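Local coordinates for nitrate transport protein (PDB 3HN0), which is probably the substrate-binding component of an ABC transporter, named for nitrate, that would capture a small solute between two lobes and deliver it to the membrane permease, at residues A[216-221]-A[235-240]; A[149-154]-A[230-235]; A[16-21]-A[225-230]; A[134-139]-A[155-160]. One frame throughout, in Å; residues are numbered along the deposited sequence. Where two conformers were deposited one is given.

Contact 1: A[216-221]-A[235-240]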
loop_
_atom_site.group_PDB
_atom_site.type_symbol
_atom_site.label_atom_id
_atom_site.label_comp_id
_atom_site.label_asym_id
_atom_site.label_seq_id
_atom_site.Cartn_x
_atom_site.Cartn_y
_atom_site.Cartn_z
ATOM N N GLU A 216 9.491 22.395 10.324
ATOM C CA GLU A 216 10.230 23.359 9.522
ATOM C C GLU A 216 9.568 23.554 8.168
ATOM O O GLU A 216 9.545 24.640 7.633
ATOM C CB GLU A 216 11.677 22.859 9.341
ATOM C CG GLU A 216 12.462 22.835 10.656
ATOM C CD GLU A 216 12.373 21.521 11.532
ATOM O OE1 GLU A 216 11.504 20.630 11.348
ATOM O OE2 GLU A 216 13.205 21.401 12.465
ATOM N N THR A 217 9.027 22.470 7.637
ATOM C CA THR A 217 8.307 22.485 6.346
ATOM C C THR A 217 7.064 23.370 6.479
ATOM O O THR A 217 6.840 24.256 5.668
ATOM C CB THR A 217 7.971 21.065 5.913
ATOM O OG1 THR A 217 9.186 20.315 5.759
ATOM C CG2 THR A 217 7.141 21.029 4.581
ATOM N N ILE A 218 6.282 23.138 7.541
ATOM C CA ILE A 218 5.103 23.910 7.787
ATOM C C ILE A 218 5.432 25.390 7.954
ATOM O O ILE A 218 4.778 26.261 7.381
ATOM C CB ILE A 218 4.334 23.371 9.026
ATOM C CG1 ILE A 218 3.744 21.977 8.707
ATOM C CG2 ILE A 218 3.220 24.360 9.452
ATOM C CD1 ILE A 218 3.308 21.150 9.904
ATOM N N HIS A 219 6.454 25.663 8.763
ATOM C CA HIS A 219 6.923 27.002 9.009
ATOM C C HIS A 219 7.220 27.703 7.698
ATOM O O HIS A 219 6.821 28.841 7.493
ATOM C CB HIS A 219 8.187 26.947 9.892
ATOM C CG HIS A 219 8.625 28.279 10.401
ATOM N ND1 HIS A 219 8.017 28.887 11.478
ATOM C CD2 HIS A 219 9.616 29.110 10.004
ATOM C CE1 HIS A 219 8.599 30.048 11.706
ATOM N NE2 HIS A 219 9.566 30.211 10.825
ATOM N N SER A 220 7.943 27.025 6.815
ATOM C CA SER A 220 8.286 27.633 5.522
ATOM C C SER A 220 7.064 27.877 4.649
ATOM O O SER A 220 6.936 28.920 4.025
ATOM C CB SER A 220 9.329 26.807 4.767
ATOM O OG SER A 220 9.673 27.496 3.599
ATOM N N LEU A 221 6.140 26.921 4.597
ATOM C CA LEU A 221 4.923 27.121 3.847
ATOM C C LEU A 221 4.113 28.312 4.359
ATOM O O LEU A 221 3.553 29.062 3.581
ATOM C CB LEU A 221 4.076 25.857 3.842
ATOM C CG LEU A 221 4.667 24.694 3.013
ATOM C CD1 LEU A 221 4.062 23.430 3.605
ATOM C CD2 LEU A 221 4.387 24.819 1.470
ATOM N N LYS A 235 0.939 15.978 12.049
ATOM C CA LYS A 235 -0.000 14.893 11.709
ATOM C C LYS A 235 -0.634 15.058 10.330
ATOM O O LYS A 235 -0.841 14.094 9.624
ATOM C CB LYS A 235 -1.071 14.726 12.773
ATOM C CG LYS A 235 -0.562 13.979 13.999
ATOM C CD LYS A 235 -1.718 13.660 14.943
ATOM C CE LYS A 235 -1.269 13.489 16.402
ATOM N NZ LYS A 235 -0.191 12.475 16.540
ATOM N N SER A 236 -0.848 16.306 9.908
ATOM C CA SER A 236 -1.378 16.606 8.585
ATOM C C SER A 236 -0.384 16.093 7.544
ATOM O O SER A 236 -0.756 15.452 6.583
ATOM C CB SER A 236 -1.555 18.117 8.378
ATOM O OG SER A 236 -2.181 18.754 9.498
ATOM N N ILE A 237 0.880 16.397 7.754
ATOM C CA ILE A 237 1.916 15.924 6.809
ATOM C C ILE A 237 1.963 14.409 6.748
ATOM O O ILE A 237 1.973 13.831 5.666
ATOM C CB ILE A 237 3.266 16.541 7.134
ATOM C CG1 ILE A 237 3.196 18.029 6.780
ATOM C CG2 ILE A 237 4.377 15.843 6.334
ATOM C CD1 ILE A 237 4.525 18.756 6.897
ATOM N N GLU A 238 1.875 13.756 7.924
ATOM C CA GLU A 238 1.842 12.298 7.969
ATOM C C GLU A 238 0.711 11.715 7.137
ATOM O O GLU A 238 0.913 10.746 6.372
ATOM C CB GLU A 238 1.746 11.740 9.400
ATOM C CG GLU A 238 2.996 11.818 10.245
ATOM C CD GLU A 238 2.701 11.630 11.767
ATOM O OE1 GLU A 238 1.666 10.993 12.160
ATOM O OE2 GLU A 238 3.519 12.137 12.559
ATOM N N ARG A 239 -0.488 12.298 7.257
ATOM C CA ARG A 239 -1.629 11.861 6.467
ATOM C C ARG A 239 -1.484 12.038 4.947
ATOM O O ARG A 239 -2.144 11.372 4.184
ATOM C CB ARG A 239 -2.919 12.529 6.955
ATOM C CG ARG A 239 -3.339 12.036 8.337
ATOM C CD ARG A 239 -4.769 12.412 8.674
ATOM N NE ARG A 239 -4.849 13.838 8.929
ATOM C CZ ARG A 239 -4.879 14.428 10.130
ATOM N NH1 ARG A 239 -4.817 13.740 11.279
ATOM N NH2 ARG A 239 -4.966 15.734 10.184
ATOM N N CYS A 240 -0.642 12.970 4.524
ATOM C CA CYS A 240 -0.422 13.171 3.096
ATOM C C CYS A 240 0.434 12.075 2.491
ATOM O O CYS A 240 0.425 11.916 1.255
ATOM C CB CYS A 240 0.253 14.538 2.806
ATOM S SG CYS A 240 -0.828 15.906 3.229
#

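Contact 2: A[149-154]-A[230-235]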
loop_
_atom_site.group_PDB
_atom_site.type_symbol
_atom_site.label_atom_id
_atom_site.label_comp_id
_atom_site.label_asym_id
_atom_site.label_seq_id
_atom_site.Cartn_x
_atom_site.Cartn_y
_atom_site.Cartn_z
ATOM N N LEU A 149 -12.584 14.283 2.922
ATOM C CA LEU A 149 -11.681 15.450 2.877
ATOM C C LEU A 149 -10.231 15.022 2.716
ATOM O O LEU A 149 -9.839 13.973 3.164
ATOM C CB LEU A 149 -11.788 16.292 4.168
ATOM C CG LEU A 149 -13.060 17.093 4.388
ATOM C CD1 LEU A 149 -13.065 17.690 5.828
ATOM C CD2 LEU A 149 -13.300 18.182 3.383
ATOM N N GLY A 150 -9.436 15.927 2.154
ATOM C CA GLY A 150 -7.971 15.866 2.175
ATOM C C GLY A 150 -7.426 17.128 2.838
ATOM O O GLY A 150 -8.180 18.000 3.238
ATOM N N GLU A 151 -6.110 17.212 2.954
ATOM C CA GLU A 151 -5.460 18.283 3.682
ATOM C C GLU A 151 -5.381 19.538 2.850
ATOM O O GLU A 151 -5.243 19.427 1.667
ATOM C CB GLU A 151 -4.082 17.823 4.077
ATOM C CG GLU A 151 -4.120 16.638 5.062
ATOM C CD GLU A 151 -4.613 17.028 6.428
ATOM O OE1 GLU A 151 -4.955 18.220 6.688
ATOM O OE2 GLU A 151 -4.669 16.137 7.264
ATOM N N PRO A 152 -5.421 20.730 3.478
ATOM C CA PRO A 152 -5.442 21.066 4.898
ATOM C C PRO A 152 -6.852 21.059 5.500
ATOM O O PRO A 152 -7.024 21.171 6.745
ATOM C CB PRO A 152 -4.886 22.493 4.896
ATOM C CG PRO A 152 -5.345 23.040 3.667
ATOM C CD PRO A 152 -5.366 21.960 2.650
ATOM N N PHE A 153 -7.853 20.872 4.648
ATOM C CA PHE A 153 -9.261 21.009 5.075
ATOM C C PHE A 153 -9.579 19.976 6.160
ATOM O O PHE A 153 -10.333 20.233 7.107
ATOM C CB PHE A 153 -10.156 20.760 3.874
ATOM C CG PHE A 153 -9.869 21.668 2.750
ATOM C CD1 PHE A 153 -10.264 22.994 2.831
ATOM C CD2 PHE A 153 -9.158 21.206 1.593
ATOM C CE1 PHE A 153 -10.000 23.879 1.778
ATOM C CE2 PHE A 153 -8.883 22.087 0.557
ATOM C CZ PHE A 153 -9.295 23.439 0.663
ATOM N N LEU A 154 -9.046 18.783 5.971
ATOM C CA LEU A 154 -9.183 17.697 6.948
ATOM C C LEU A 154 -8.736 18.152 8.341
ATOM O O LEU A 154 -9.452 18.011 9.324
ATOM C CB LEU A 154 -8.359 16.498 6.505
ATOM C CG LEU A 154 -8.345 15.234 7.381
ATOM C CD1 LEU A 154 -9.748 14.759 7.728
ATOM C CD2 LEU A 154 -7.524 14.071 6.663
ATOM N N GLY A 230 -0.975 27.702 11.376
ATOM C CA GLY A 230 -1.677 26.687 12.172
ATOM C C GLY A 230 -2.631 25.772 11.404
ATOM O O GLY A 230 -3.176 24.843 12.004
ATOM N N ALA A 231 -2.809 25.971 10.089
ATOM C CA ALA A 231 -3.667 25.077 9.317
ATOM C C ALA A 231 -3.127 23.617 9.273
ATOM O O ALA A 231 -3.859 22.655 9.502
ATOM C CB ALA A 231 -3.866 25.625 7.915
ATOM N N LEU A 232 -1.836 23.467 9.002
ATOM C CA LEU A 232 -1.185 22.173 9.005
ATOM C C LEU A 232 -0.447 21.931 10.321
ATOM O O LEU A 232 0.107 22.876 10.938
ATOM C CB LEU A 232 -0.170 22.084 7.889
ATOM C CG LEU A 232 -0.602 22.155 6.419
ATOM C CD1 LEU A 232 0.648 22.154 5.572
ATOM C CD2 LEU A 232 -1.467 20.967 6.061
ATOM N N THR A 233 -0.408 20.651 10.716
ATOM C CA THR A 233 0.408 20.178 11.810
ATOM C C THR A 233 1.243 18.971 11.294
ATOM O O THR A 233 1.010 18.488 10.178
ATOM C CB THR A 233 -0.459 19.706 13.005
ATOM O OG1 THR A 233 -1.110 18.481 12.655
ATOM C CG2 THR A 233 -1.454 20.780 13.426
ATOM N N PRO A 234 2.233 18.517 12.068
ATOM C CA PRO A 234 2.952 17.330 11.606
ATOM C C PRO A 234 2.052 16.142 11.324
ATOM O O PRO A 234 2.337 15.402 10.402
ATOM C CB PRO A 234 3.960 17.068 12.736
ATOM C CG PRO A 234 4.236 18.442 13.231
ATOM C CD PRO A 234 2.929 19.148 13.202
ATOM N N LYS A 235 0.939 15.978 12.049
ATOM C CA LYS A 235 -0.000 14.893 11.709
ATOM C C LYS A 235 -0.634 15.058 10.330
ATOM O O LYS A 235 -0.841 14.094 9.624
ATOM C CB LYS A 235 -1.071 14.726 12.773
ATOM C CG LYS A 235 -0.562 13.979 13.999
ATOM C CD LYS A 235 -1.718 13.660 14.943
ATOM C CE LYS A 235 -1.269 13.489 16.402
ATOM N NZ LYS A 235 -0.191 12.475 16.540
#

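Contact 3: A[16-21]-A[225-230]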
loop_
_atom_site.group_PDB
_atom_site.type_symbol
_atom_site.label_atom_id
_atom_site.label_comp_id
_atom_site.label_asym_id
_atom_site.label_seq_id
_atom_site.Cartn_x
_atom_site.Cartn_y
_atom_site.Cartn_z
ATOM N N SER A 16 -0.025 18.622 -2.556
ATOM C CA SER A 16 1.180 18.363 -3.305
ATOM C C SER A 16 2.226 19.465 -3.108
ATOM O O SER A 16 3.392 19.176 -3.216
ATOM C CB SER A 16 0.871 18.254 -4.788
ATOM O OG SER A 16 0.488 19.523 -5.228
ATOM N N VAL A 17 1.807 20.701 -2.756
ATOM C CA VAL A 17 2.786 21.803 -2.549
ATOM C C VAL A 17 3.673 21.448 -1.358
ATOM O O VAL A 17 4.859 21.834 -1.315
ATOM C CB VAL A 17 2.147 23.160 -2.369
ATOM C CG1 VAL A 17 1.331 23.253 -1.052
ATOM C CG2 VAL A 17 3.200 24.277 -2.476
ATOM N N ILE A 18 3.151 20.619 -0.435
ATOM C CA ILE A 18 3.977 20.216 0.687
ATOM C C ILE A 18 5.231 19.443 0.250
ATOM O O ILE A 18 6.330 19.651 0.777
ATOM C CB ILE A 18 3.160 19.383 1.739
ATOM C CG1 ILE A 18 2.001 20.218 2.269
ATOM C CG2 ILE A 18 4.113 18.899 2.891
ATOM C CD1 ILE A 18 0.944 19.412 3.137
ATOM N N ALA A 19 5.094 18.583 -0.752
ATOM C CA ALA A 19 6.225 17.854 -1.276
ATOM C C ALA A 19 7.284 18.748 -1.888
ATOM O O ALA A 19 8.451 18.405 -1.905
ATOM C CB ALA A 19 5.723 16.834 -2.343
ATOM N N PHE A 20 6.826 19.867 -2.437
ATOM C CA PHE A 20 7.659 20.837 -3.119
ATOM C C PHE A 20 8.074 22.001 -2.218
ATOM O O PHE A 20 8.746 22.922 -2.670
ATOM C CB PHE A 20 6.879 21.348 -4.349
ATOM C CG PHE A 20 6.756 20.347 -5.445
ATOM C CD1 PHE A 20 5.732 19.446 -5.467
ATOM C CD2 PHE A 20 7.693 20.314 -6.488
ATOM C CE1 PHE A 20 5.637 18.525 -6.467
ATOM C CE2 PHE A 20 7.603 19.389 -7.502
ATOM C CZ PHE A 20 6.588 18.491 -7.490
ATOM N N ALA A 21 7.704 21.960 -0.928
ATOM C CA ALA A 21 7.901 23.105 -0.039
ATOM C C ALA A 21 9.330 23.586 -0.020
ATOM O O ALA A 21 9.578 24.796 -0.021
ATOM C CB ALA A 21 7.412 22.789 1.404
ATOM N N GLY A 225 3.177 32.125 2.576
ATOM C CA GLY A 225 1.739 32.346 2.414
ATOM C C GLY A 225 0.933 31.243 1.724
ATOM O O GLY A 225 -0.143 31.505 1.190
ATOM N N ILE A 226 1.429 30.008 1.739
ATOM C CA ILE A 226 0.805 28.953 1.000
ATOM C C ILE A 226 -0.369 28.440 1.811
ATOM O O ILE A 226 -1.417 28.136 1.269
ATOM C CB ILE A 226 1.794 27.785 0.706
ATOM C CG1 ILE A 226 3.090 28.285 0.008
ATOM C CG2 ILE A 226 1.104 26.678 -0.109
ATOM C CD1 ILE A 226 2.809 29.040 -1.218
ATOM N N PHE A 227 -0.172 28.298 3.120
ATOM C CA PHE A 227 -1.258 27.912 4.018
ATOM C C PHE A 227 -1.299 28.887 5.178
ATOM O O PHE A 227 -0.290 29.507 5.547
ATOM C CB PHE A 227 -1.038 26.504 4.574
ATOM C CG PHE A 227 -1.036 25.419 3.514
ATOM C CD1 PHE A 227 -2.199 25.057 2.898
ATOM C CD2 PHE A 227 0.151 24.814 3.136
ATOM C CE1 PHE A 227 -2.185 24.065 1.885
ATOM C CE2 PHE A 227 0.188 23.807 2.158
ATOM C CZ PHE A 227 -0.997 23.446 1.538
ATOM N N ALA A 228 -2.486 29.029 5.754
ATOM C CA ALA A 228 -2.668 29.874 6.915
ATOM C C ALA A 228 -1.918 29.312 8.105
ATOM O O ALA A 228 -1.705 28.084 8.226
ATOM C CB ALA A 228 -4.186 30.015 7.260
ATOM N N GLN A 229 -1.522 30.214 9.003
ATOM C CA GLN A 229 -0.768 29.839 10.190
ATOM C C GLN A 229 -1.584 28.827 11.011
ATOM O O GLN A 229 -2.744 29.077 11.317
ATOM C CB GLN A 229 -0.423 31.085 11.050
ATOM C CG GLN A 229 1.068 31.284 11.377
ATOM C CD GLN A 229 1.394 32.659 11.999
ATOM O OE1 GLN A 229 0.508 33.490 12.221
ATOM N NE2 GLN A 229 2.679 32.891 12.290
ATOM N N GLY A 230 -0.975 27.702 11.376
ATOM C CA GLY A 230 -1.677 26.687 12.172
ATOM C C GLY A 230 -2.631 25.772 11.404
ATOM O O GLY A 230 -3.176 24.843 12.004
#

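Contact 4: A[134-139]-A[155-160]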
loop_
_atom_site.group_PDB
_atom_site.type_symbol
_atom_site.label_atom_id
_atom_site.label_comp_id
_atom_site.label_asym_id
_atom_site.label_seq_id
_atom_site.Cartn_x
_atom_site.Cartn_y
_atom_site.Cartn_z
ATOM N N GLU A 134 -15.911 24.127 1.065
ATOM C CA GLU A 134 -17.337 24.239 1.298
ATOM C C GLU A 134 -17.864 23.142 2.213
ATOM O O GLU A 134 -18.703 23.418 3.082
ATOM C CB GLU A 134 -18.116 24.206 0.004
ATOM C CG GLU A 134 -18.013 25.587 -0.740
ATOM C CD GLU A 134 -18.451 25.507 -2.201
ATOM O OE1 GLU A 134 -18.469 24.411 -2.778
ATOM O OE2 GLU A 134 -18.754 26.568 -2.789
ATOM N N ILE A 135 -17.378 21.930 1.993
ATOM C CA ILE A 135 -17.667 20.786 2.868
ATOM C C ILE A 135 -17.209 21.074 4.295
ATOM O O ILE A 135 -17.941 20.785 5.238
ATOM C CB ILE A 135 -17.049 19.478 2.367
ATOM C CG1 ILE A 135 -17.828 18.996 1.127
ATOM C CG2 ILE A 135 -17.108 18.369 3.488
ATOM C CD1 ILE A 135 -17.371 17.717 0.556
ATOM N N THR A 136 -16.014 21.641 4.445
ATOM C CA THR A 136 -15.472 21.939 5.789
ATOM C C THR A 136 -16.412 22.905 6.500
ATOM O O THR A 136 -16.787 22.719 7.657
ATOM C CB THR A 136 -14.047 22.529 5.692
ATOM O OG1 THR A 136 -13.175 21.576 5.039
ATOM C CG2 THR A 136 -13.500 22.861 7.087
ATOM N N GLN A 137 -16.795 23.960 5.798
ATOM C CA GLN A 137 -17.703 24.923 6.368
ATOM C C GLN A 137 -19.047 24.266 6.731
ATOM O O GLN A 137 -19.635 24.581 7.762
ATOM C CB GLN A 137 -17.864 26.060 5.347
ATOM C CG GLN A 137 -18.802 27.063 5.751
ATOM C CD GLN A 137 -18.410 27.605 7.058
ATOM O OE1 GLN A 137 -17.209 27.794 7.316
ATOM N NE2 GLN A 137 -19.388 27.791 7.940
ATOM N N GLY A 138 -19.573 23.400 5.855
ATOM C CA GLY A 138 -20.798 22.665 6.112
ATOM C C GLY A 138 -20.691 21.818 7.375
ATOM O O GLY A 138 -21.630 21.726 8.141
ATOM N N ILE A 139 -19.531 21.236 7.611
ATOM C CA ILE A 139 -19.342 20.454 8.846
ATOM C C ILE A 139 -19.450 21.400 10.063
ATOM O O ILE A 139 -20.227 21.165 10.988
ATOM C CB ILE A 139 -17.955 19.737 8.872
ATOM C CG1 ILE A 139 -17.889 18.652 7.817
ATOM C CG2 ILE A 139 -17.685 19.162 10.313
ATOM C CD1 ILE A 139 -16.515 17.998 7.607
ATOM N N SER A 155 -7.521 18.688 8.404
ATOM C CA SER A 155 -6.943 19.158 9.669
ATOM C C SER A 155 -7.764 20.283 10.283
ATOM O O SER A 155 -8.003 20.320 11.507
ATOM C CB SER A 155 -5.502 19.642 9.445
ATOM O OG SER A 155 -4.659 18.549 9.123
ATOM N N ILE A 156 -8.192 21.195 9.426
ATOM C CA ILE A 156 -9.004 22.359 9.891
ATOM C C ILE A 156 -10.345 21.876 10.483
ATOM O O ILE A 156 -10.779 22.336 11.552
ATOM C CB ILE A 156 -9.238 23.329 8.719
ATOM C CG1 ILE A 156 -7.907 23.964 8.308
ATOM C CG2 ILE A 156 -10.331 24.394 9.062
ATOM C CD1 ILE A 156 -7.984 24.677 6.964
ATOM N N ALA A 157 -11.000 20.935 9.800
ATOM C CA ALA A 157 -12.263 20.380 10.257
ATOM C C ALA A 157 -12.087 19.649 11.579
ATOM O O ALA A 157 -12.877 19.816 12.494
ATOM C CB ALA A 157 -12.830 19.401 9.189
ATOM N N LEU A 158 -11.035 18.846 11.660
ATOM C CA LEU A 158 -10.715 18.101 12.896
ATOM C C LEU A 158 -10.405 19.031 14.080
ATOM O O LEU A 158 -10.792 18.733 15.214
ATOM C CB LEU A 158 -9.553 17.117 12.658
ATOM C CG LEU A 158 -9.907 15.903 11.782
ATOM C CD1 LEU A 158 -8.625 15.159 11.409
ATOM C CD2 LEU A 158 -10.902 14.979 12.473
ATOM N N ARG A 159 -9.720 20.139 13.818
ATOM C CA ARG A 159 -9.370 21.121 14.841
ATOM C C ARG A 159 -10.637 21.850 15.312
ATOM O O ARG A 159 -10.899 22.005 16.500
ATOM C CB ARG A 159 -8.394 22.125 14.218
ATOM C CG ARG A 159 -7.665 23.042 15.170
ATOM C CD ARG A 159 -6.350 23.527 14.534
ATOM N NE ARG A 159 -6.581 24.599 13.568
ATOM C CZ ARG A 159 -6.421 24.500 12.249
ATOM N NH1 ARG A 159 -5.989 23.357 11.676
ATOM N NH2 ARG A 159 -6.668 25.584 11.519
ATOM N N LYS A 160 -11.415 22.313 14.343
ATOM C CA LYS A 160 -12.528 23.208 14.682
ATOM C C LYS A 160 -13.792 22.497 15.146
ATOM O O LYS A 160 -14.663 23.125 15.704
ATOM C CB LYS A 160 -12.821 24.152 13.495
ATOM C CG LYS A 160 -11.693 25.177 13.245
ATOM C CD LYS A 160 -12.015 26.127 12.071
ATOM C CE LYS A 160 -13.207 27.044 12.345
ATOM N NZ LYS A 160 -13.624 27.915 11.168
#

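Contact 1: A[216-221]-A[235-240]
Ile237 reaches out from helix 234-240 and sets its CD1 methyl against Thr217 and Ile218 on helix 214-223, joining two helices that follow one another in the C-terminal part of a chain consistent with a two-lobed, type II periplasmic binding protein-like fold. The backbones stay well apart, 8.7 Å from Ile218 CA to Ile237 CA, and the gap is bridged by long aliphatic side chains. Ile237 gives up the most surface of the three. Its CG1 branch stands opposite the carbonyl carbon (chi1 -70°) and CD1 continues the extended line (chi2 -173°), which carries the methyl across to the other helix. There Ile237 CD1 lies 3.8 Å from Ile218 CG1 and 4.0 Å from Ile218 CD1, the two side chains running alongside in antiparallel fashion. Isoleucine suits both places: it is long enough to span the gap, and it brings only hydrocarbon into a buried interface.

Thr217 takes part with one of its two branches. OG1 lies beside the backbone N and hydrogen-bonds to the carbonyl oxygen of Tyr213, one turn earlier. The hydroxyl is thereby satisfied within its own part of the chain, and the methyl is the branch given to the neighbour. Threonine thus serves as an apolar residue on this face. Ile18 of helix 16-19 packs against both Thr217 and Ile237, and Leu232 touches Ile218, extending the aliphatic cluster beyond the two helices. Thr217 CG2 meets Ile237 CD1 obliquely at 4.2 Å.

Contact 2: A[149-154]-A[230-235]
Pro152 and Leu232 meet in a buried, apolar loop-to-loop contact, where the turn leading from strand 146-149 into helix 153-160 lies against the loop before helix 234-240. The backbones come near, with Pro152 CA 6.0 Å from Leu232 CA. A cis peptide bond precedes Pro152, a geometry that proline tolerates far better than other residues. Just after it helix 153-160 begins, and Leu154 N donates to Gly150 O at 3.0 Å.

The closest touch is between Pro152 CB and Leu232 CD2, 3.9 Å apart, and the same methyl is 4.1 Å from Pro152 CA. Leu232 has CG opposite its carbonyl carbon (chi1 -64°); CD2 meets the proline, and CD1 packs on Phe227 and Ile18. A forked leucine can therefore join several neighbours at once. Ala231 adds a looser touch, its CB 4.5 Å from Pro152 CB; a single methyl is enough where the backbones pass so near.

The carboxylate of Glu151, also buried, passes Leu232, OE1 being 4.5 Å from Leu232 CD2, but its polar partners lie outside the two loops. OE1 is hydrogen-bonded to Ser155 OG, and OE2 forms a salt bridge with Arg239 on helix 234-240, a pairing likely to favour the ionised carboxylate. Beyond the leucine, Thr233 caps helix 234-240, its OG1 accepting a weak bond from Lys235 N. The two loops exchange no hydrogen bond of their own, which implies that their direct fit rests on shape and exclusion of water, while directional bonds run from Glu151 to Ser155 and Arg239, outside the two loops.

Contact 3: A[16-21]-A[225-230]
Val17 and Ile226 mark the nearest approach of the two backbones, CA to CA 8.2 Å, where the weakly bonded helical turn 16-19 faces the irregular chain that follows helix 214-223. That chain leaves its helix through a Schellman motif at Gly225, whose positive phi of 67° is easily adopted by a residue without a side chain; the next two residues, Ile226 and Phe227, then both turn their side chains toward the turn.

Val17 CG1 carries most of the contact. It occupies the crowded position between the backbone N and the carbonyl carbon (chi1 67°), and from there it meets Phe227 CE2 and Phe227 CZ, each at 3.5 Å. The methyl approaches the ring obliquely. Ile226 CG2 closes the group by reaching Val17 CG1 at 3.6 Å while also resting over one face of the Phe227 ring, 3.7 Å above the plane and toward its rim. A compact branched valine fits well here: CG1 touches both neighbours, and the second methyl, Val17 CG2, adds a contact to Ile226 CG2 at 4.0 Å. Ile18 comes in at about a right angle to Phe227, with Ile18 CG1 4.0 Å from Phe227 CE2.

The wide phenylalanine ring suits its place because it fills a junction of several parts: Pro152 and Leu232 touch it too, and Ile18 passes on to Leu221 of helix 214-223. Such packing of a C-terminal segment on the turn after the first strand, 6-12, fits a type II periplasmic binding protein-like fold, whose first lobe is probably built on that strand's mixed sheet.

Contact 4: A[134-139]-A[155-160]
Thr136 and Ala157 mark the nearest approach of helices 132-141 and 153-160, with CA atoms 5.7 Å apart. The short segments run nearly parallel, their N-to-C directions 10° apart, and their axes pass at 9.7 Å. Alanine and threonine are small enough to suit the close CA-to-CA approach at this one point.

The contacts across the pair are van der Waals touches between methyl groups. With OG1 turned beside the backbone N (chi1 -60°), CG2 is the branch of Thr136 that faces the other helix, where it lies 4.0 Å from Ile156 CG2 and 4.1 Å from Ala157 CB. The side chains of Thr136 and Ile156 cross at about a right angle, CG2 meeting CG2. One turn on, Ile139 CD1 reaches the same Ala157 CB at 4.2 Å; here a longer isoleucine makes up the distance. Ala157 CB thus touches two residues one turn apart on the facing helix.

No polar bond joins the two segments. Thr136 OG1 bonds back to the carbonyl oxygen of Ala132, a turn earlier, and the methyl is the surface offered across. On the other helix Ser155 and Arg159 bond outward, Ser155 OG to Ser236 OG and Arg159 NH1 weakly to Ala231 O. Main-chain bonds such as Gly138 N to Glu134 O and Arg159 N to Ser155 O keep both segments regular.

Thr136 and Ala157 also both rest on Leu149 of strand 146-149, which lies between the two helices in sequence. Successive near-parallel helices packed over the strand that links them are typical of an alpha/beta layer, here in what is probably the second lobe of a binding-protein fold.

In the fold
From the N terminus, residues 16-21, just after the first strand, open contact 3, which closes at 225-230, by far the longest loop. Within that span lies the whole of contact 4, a local helix-strand-helix closure by 134-139 and 155-160 in the lobe that holds the small antiparallel sheet. Residues 149-154 leave from inside contact 4 and find 230-235, so contact 2 crosses both contact 4 and contact 3. Contact 1 starts at 216-221, after contact 4 is complete, and ends at 235-240, crossing contacts 2 and 3. Residues 216-240 thereby tie helix 153-160 of that lobe to helix 16-19 beside the large mixed sheet.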